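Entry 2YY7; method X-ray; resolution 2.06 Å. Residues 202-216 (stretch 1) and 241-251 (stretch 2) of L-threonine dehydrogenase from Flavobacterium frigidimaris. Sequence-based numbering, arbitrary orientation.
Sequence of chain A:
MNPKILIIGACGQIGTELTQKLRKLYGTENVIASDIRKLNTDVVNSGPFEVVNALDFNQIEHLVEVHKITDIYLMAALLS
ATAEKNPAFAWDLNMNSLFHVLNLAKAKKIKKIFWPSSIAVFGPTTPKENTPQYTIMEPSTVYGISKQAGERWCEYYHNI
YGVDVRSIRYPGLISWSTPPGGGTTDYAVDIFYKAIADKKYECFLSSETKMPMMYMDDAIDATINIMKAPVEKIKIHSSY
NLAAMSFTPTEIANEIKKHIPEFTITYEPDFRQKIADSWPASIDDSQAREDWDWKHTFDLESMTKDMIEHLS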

# COMPACT_ATOMS: atom_id res chain seq x y z
N GLU A 202 -2.89 -14.08 -32.33
CA GLU A 202 -2.19 -12.81 -32.29
C GLU A 202 -2.06 -12.46 -30.81
O GLU A 202 -3.02 -12.06 -30.16
CB GLU A 202 -2.97 -11.75 -33.06
CG GLU A 202 -3.02 -12.02 -34.57
CD GLU A 202 -3.67 -10.90 -35.36
OE1 GLU A 202 -3.69 -10.98 -36.61
OE2 GLU A 202 -4.17 -9.94 -34.74
N CYS A 203 -0.85 -12.65 -30.29
CA CYS A 203 -0.52 -12.42 -28.88
C CYS A 203 -0.37 -10.95 -28.50
O CYS A 203 0.27 -10.18 -29.23
CB CYS A 203 0.77 -13.18 -28.56
SG CYS A 203 1.13 -13.40 -26.82
N PHE A 204 -0.93 -10.54 -27.36
CA PHE A 204 -0.82 -9.15 -26.93
C PHE A 204 0.41 -8.85 -26.06
O PHE A 204 0.49 -7.78 -25.45
CB PHE A 204 -2.11 -8.70 -26.23
CG PHE A 204 -2.43 -9.43 -24.96
CD1 PHE A 204 -1.71 -9.18 -23.79
CD2 PHE A 204 -3.49 -10.34 -24.91
CE1 PHE A 204 -2.05 -9.81 -22.59
CE2 PHE A 204 -3.83 -10.98 -23.72
CZ PHE A 204 -3.11 -10.72 -22.56
N LEU A 205 1.35 -9.78 -26.03
CA LEU A 205 2.60 -9.64 -25.29
C LEU A 205 3.72 -10.12 -26.23
O LEU A 205 3.50 -11.03 -27.02
CB LEU A 205 2.58 -10.51 -24.03
CG LEU A 205 2.52 -9.82 -22.66
CD1 LEU A 205 1.54 -8.65 -22.66
CD2 LEU A 205 2.13 -10.86 -21.62
N SER A 206 4.90 -9.51 -26.14
CA SER A 206 6.03 -9.89 -26.99
C SER A 206 6.51 -11.31 -26.66
O SER A 206 6.39 -11.77 -25.53
CB SER A 206 7.18 -8.88 -26.85
OG SER A 206 7.55 -8.68 -25.50
N SER A 207 7.08 -11.97 -27.67
CA SER A 207 7.53 -13.36 -27.58
C SER A 207 8.36 -13.84 -26.40
O SER A 207 8.18 -14.97 -25.95
CB SER A 207 8.23 -13.77 -28.88
OG SER A 207 9.56 -13.27 -28.95
N GLU A 208 9.27 -13.01 -25.89
CA GLU A 208 10.12 -13.45 -24.78
C GLU A 208 9.71 -12.90 -23.41
O GLU A 208 10.54 -12.83 -22.50
CB GLU A 208 11.58 -13.08 -25.06
CG GLU A 208 12.10 -13.54 -26.42
CD GLU A 208 11.79 -15.00 -26.71
OE1 GLU A 208 12.21 -15.87 -25.91
OE2 GLU A 208 11.13 -15.28 -27.74
N THR A 209 8.45 -12.52 -23.25
CA THR A 209 7.94 -12.00 -21.99
C THR A 209 7.74 -13.16 -21.01
O THR A 209 6.68 -13.78 -20.98
CB THR A 209 6.61 -11.26 -22.20
OG1 THR A 209 6.80 -10.21 -23.16
CG2 THR A 209 6.11 -10.65 -20.89
N LYS A 210 8.78 -13.46 -20.23
CA LYS A 210 8.73 -14.55 -19.26
C LYS A 210 7.93 -14.15 -18.03
O LYS A 210 8.18 -13.11 -17.43
CB LYS A 210 10.16 -14.94 -18.87
CG LYS A 210 10.27 -16.16 -17.97
CD LYS A 210 11.74 -16.44 -17.68
CE LYS A 210 11.90 -17.56 -16.68
NZ LYS A 210 11.23 -18.80 -17.17
N MET A 211 6.97 -14.99 -17.65
CA MET A 211 6.13 -14.70 -16.50
C MET A 211 5.83 -15.92 -15.66
O MET A 211 5.94 -17.05 -16.13
CB MET A 211 4.79 -14.10 -16.95
CG MET A 211 4.91 -12.85 -17.81
SD MET A 211 3.28 -12.28 -18.33
CE MET A 211 2.86 -11.22 -16.96
N PRO A 212 5.44 -15.71 -14.39
CA PRO A 212 5.10 -16.79 -13.45
C PRO A 212 3.66 -17.20 -13.77
O PRO A 212 2.76 -16.35 -13.79
CB PRO A 212 5.19 -16.12 -12.08
CG PRO A 212 6.07 -14.92 -12.32
CD PRO A 212 5.61 -14.44 -13.66
N MET A 213 3.45 -18.49 -14.00
CA MET A 213 2.12 -18.99 -14.33
C MET A 213 1.77 -20.22 -13.50
O MET A 213 2.65 -20.83 -12.89
CB MET A 213 2.05 -19.35 -15.82
CG MET A 213 2.24 -18.17 -16.76
SD MET A 213 0.71 -17.28 -17.09
CE MET A 213 1.17 -16.32 -18.54
N MET A 214 0.49 -20.57 -13.50
CA MET A 214 0.01 -21.74 -12.77
C MET A 214 -1.29 -22.25 -13.38
O MET A 214 -2.15 -21.45 -13.77
CB MET A 214 -0.21 -21.39 -11.30
CG MET A 214 -0.67 -22.57 -10.45
SD MET A 214 -0.81 -22.13 -8.70
CE MET A 214 0.94 -22.01 -8.25
N TYR A 215 -1.43 -23.57 -13.48
CA TYR A 215 -2.65 -24.16 -14.01
C TYR A 215 -3.70 -24.03 -12.91
O TYR A 215 -3.38 -24.16 -11.73
CB TYR A 215 -2.42 -25.63 -14.36
CG TYR A 215 -3.50 -26.23 -15.24
CD1 TYR A 215 -3.78 -27.59 -15.21
CD2 TYR A 215 -4.22 -25.43 -16.13
CE1 TYR A 215 -4.75 -28.15 -16.04
CE2 TYR A 215 -5.19 -25.98 -16.97
CZ TYR A 215 -5.44 -27.34 -16.92
OH TYR A 215 -6.40 -27.89 -17.74
N MET A 216 -4.96 -23.80 -13.29
CA MET A 216 -6.03 -23.62 -12.30
C MET A 216 -6.16 -24.75 -11.27
O MET A 216 -6.41 -24.48 -10.09
CB MET A 216 -7.37 -23.41 -13.01
CG MET A 216 -8.52 -22.98 -12.08
SD MET A 216 -8.25 -21.36 -11.29
CE MET A 216 -8.56 -20.26 -12.68
N ASN A 241 3.98 -16.15 -1.28
CA ASN A 241 4.42 -16.22 -2.66
C ASN A 241 3.95 -17.63 -3.03
O ASN A 241 3.91 -18.52 -2.18
CB ASN A 241 5.96 -16.15 -2.75
CG ASN A 241 6.47 -14.77 -3.13
OD1 ASN A 241 5.70 -13.82 -3.25
ND2 ASN A 241 7.78 -14.66 -3.31
N LEU A 242 3.56 -17.83 -4.28
CA LEU A 242 3.08 -19.14 -4.74
C LEU A 242 3.57 -19.34 -6.17
O LEU A 242 3.36 -18.49 -7.03
CB LEU A 242 1.55 -19.19 -4.70
CG LEU A 242 0.92 -20.56 -4.92
CD1 LEU A 242 0.99 -21.37 -3.63
CD2 LEU A 242 -0.53 -20.41 -5.36
N ALA A 243 4.21 -20.47 -6.44
CA ALA A 243 4.73 -20.71 -7.77
C ALA A 243 4.50 -22.12 -8.30
O ALA A 243 4.24 -23.05 -7.54
CB ALA A 243 6.21 -20.39 -7.81
N ALA A 244 4.59 -22.24 -9.62
CA ALA A 244 4.43 -23.51 -10.31
C ALA A 244 5.27 -23.48 -11.58
O ALA A 244 6.26 -24.20 -11.70
CB ALA A 244 2.96 -23.76 -10.65
N MET A 245 4.90 -22.61 -12.52
CA MET A 245 5.61 -22.49 -13.79
C MET A 245 6.05 -21.07 -14.12
O MET A 245 5.60 -20.10 -13.51
CB MET A 245 4.73 -22.93 -14.96
CG MET A 245 3.89 -24.17 -14.74
SD MET A 245 2.83 -24.41 -16.18
CE MET A 245 1.45 -23.34 -15.77
N SER A 246 6.91 -20.97 -15.12
CA SER A 246 7.42 -19.71 -15.65
C SER A 246 7.77 -20.04 -17.09
O SER A 246 8.52 -20.99 -17.35
CB SER A 246 8.66 -19.23 -14.89
OG SER A 246 8.31 -18.49 -13.73
N PHE A 247 7.19 -19.29 -18.02
CA PHE A 247 7.44 -19.51 -19.43
C PHE A 247 7.13 -18.27 -20.25
O PHE A 247 6.49 -17.34 -19.77
CB PHE A 247 6.62 -20.71 -19.94
CG PHE A 247 5.11 -20.56 -19.79
CD1 PHE A 247 4.39 -19.71 -20.63
CD2 PHE A 247 4.42 -21.29 -18.82
CE1 PHE A 247 3.00 -19.60 -20.52
CE2 PHE A 247 3.03 -21.18 -18.70
CZ PHE A 247 2.32 -20.33 -19.55
N THR A 248 7.62 -18.25 -21.49
CA THR A 248 7.40 -17.13 -22.40
C THR A 248 6.34 -17.54 -23.41
O THR A 248 5.98 -18.72 -23.50
CB THR A 248 8.68 -16.82 -23.20
OG1 THR A 248 9.05 -17.98 -23.95
CG2 THR A 248 9.83 -16.42 -22.28
N PRO A 249 5.81 -16.58 -24.17
CA PRO A 249 4.79 -16.92 -25.17
C PRO A 249 5.39 -17.91 -26.18
O PRO A 249 4.72 -18.85 -26.61
CB PRO A 249 4.45 -15.58 -25.79
CG PRO A 249 4.59 -14.64 -24.61
CD PRO A 249 5.88 -15.12 -23.98
N THR A 250 6.65 -17.69 -26.55
CA THR A 250 7.32 -18.57 -27.50
C THR A 250 7.29 -20.01 -27.00
O THR A 250 6.99 -20.94 -27.76
CB THR A 250 8.81 -18.17 -27.72
OG1 THR A 250 8.87 -16.84 -28.25
CG2 THR A 250 9.48 -19.12 -28.70
N GLU A 251 7.57 -20.20 -25.71
CA GLU A 251 7.58 -21.54 -25.15
C GLU A 251 6.20 -22.20 -25.10
O GLU A 251 6.07 -23.37 -25.46
CB GLU A 251 8.20 -21.53 -23.74
CG GLU A 251 9.64 -21.02 -23.72
CD GLU A 251 10.21 -20.87 -22.32
OE1 GLU A 251 9.56 -20.22 -21.47
OE2 GLU A 251 11.31 -21.40 -22.06
O HOH W 1 11.32 -18.26 -25.16
O HOH W 2 4.62 -15.53 -20.35

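The two stretches meet as a short antiparallel β pairing, M211-M213 against M245-F247, with methionines and a phenylalanine packed on one face, an apolar contact of M214 with L242 and A244 beyond one end, and a junction between a β turn and the start of a helix at the other. Four backbone hydrogen bonds set the register. M211 N donates to F247 O (3.2 Å) and F247 N returns to M211 O (3.2 Å); two residues on, M213 N donates to M245 O (2.7 Å) and M245 N to M213 O (2.9 Å). Between these pairs lies P212 opposite S246, a non-hydrogen-bonded position that suits proline, which has no amide hydrogen to offer. The strands close to 4.3 Å between P212 CA and S246 CA, and CA-H...O contacts run from S246 CA to M211 O (3.1 Å) and from P212 CA to M245 O (3.3 Å).

M211, M213, M245 and F247 share one face of the sheet, and all four are buried. M213 folds its chain (chi1 m, chi2 m) so that CG lies 3.5 Å from F247 CZ, while its SD sits 5.1 Å from the ring centroid in an oblique sulfur-aromatic contact. M245 CE reaches back to M213 CB (4.0 Å). P212 and S246 occupy the other face. Past the paired residues, M214 extends (chi1 t, chi2 t) and brings CE to 3.6 Å from both L242 CD2 and A244 CB; the long, unbranched methionine chain spans this gap, and the small alanine methyl points toward stretch 1.

At the opposite end, the type I turn from S206 to T209 faces the first residues of the helix. T250 N donates to S207 O (3.2 Å), and T250 OG1 also lies 3.0 Å from S207 O and 2.8 Å from E208 OE2. E208 starts out away from stretch 2, but its bent chain brings the carboxylate back, where OE2 also accepts from S207 OG (2.8 Å). P249 is largely covered here, with CD 3.0 Å from S207 O and CB 4.1 Å from C203 SG. Proline fits the first turn of a helix, where its missing amide hydrogen costs no helical bond. T248 caps that helix: its OG1 accepts from E251 N (3.2 Å), and T248 N donates to E251 OE1 (2.8 Å).

Two waters complete the junction. One links E208 OE1 (2.7 Å) to T248 OG1 (2.6 Å); the other donates to T209 O (2.8 Å) and F247 O (2.7 Å), bridging two carbonyls that cannot bond each other. In all, 875 Å² is buried between the stretches.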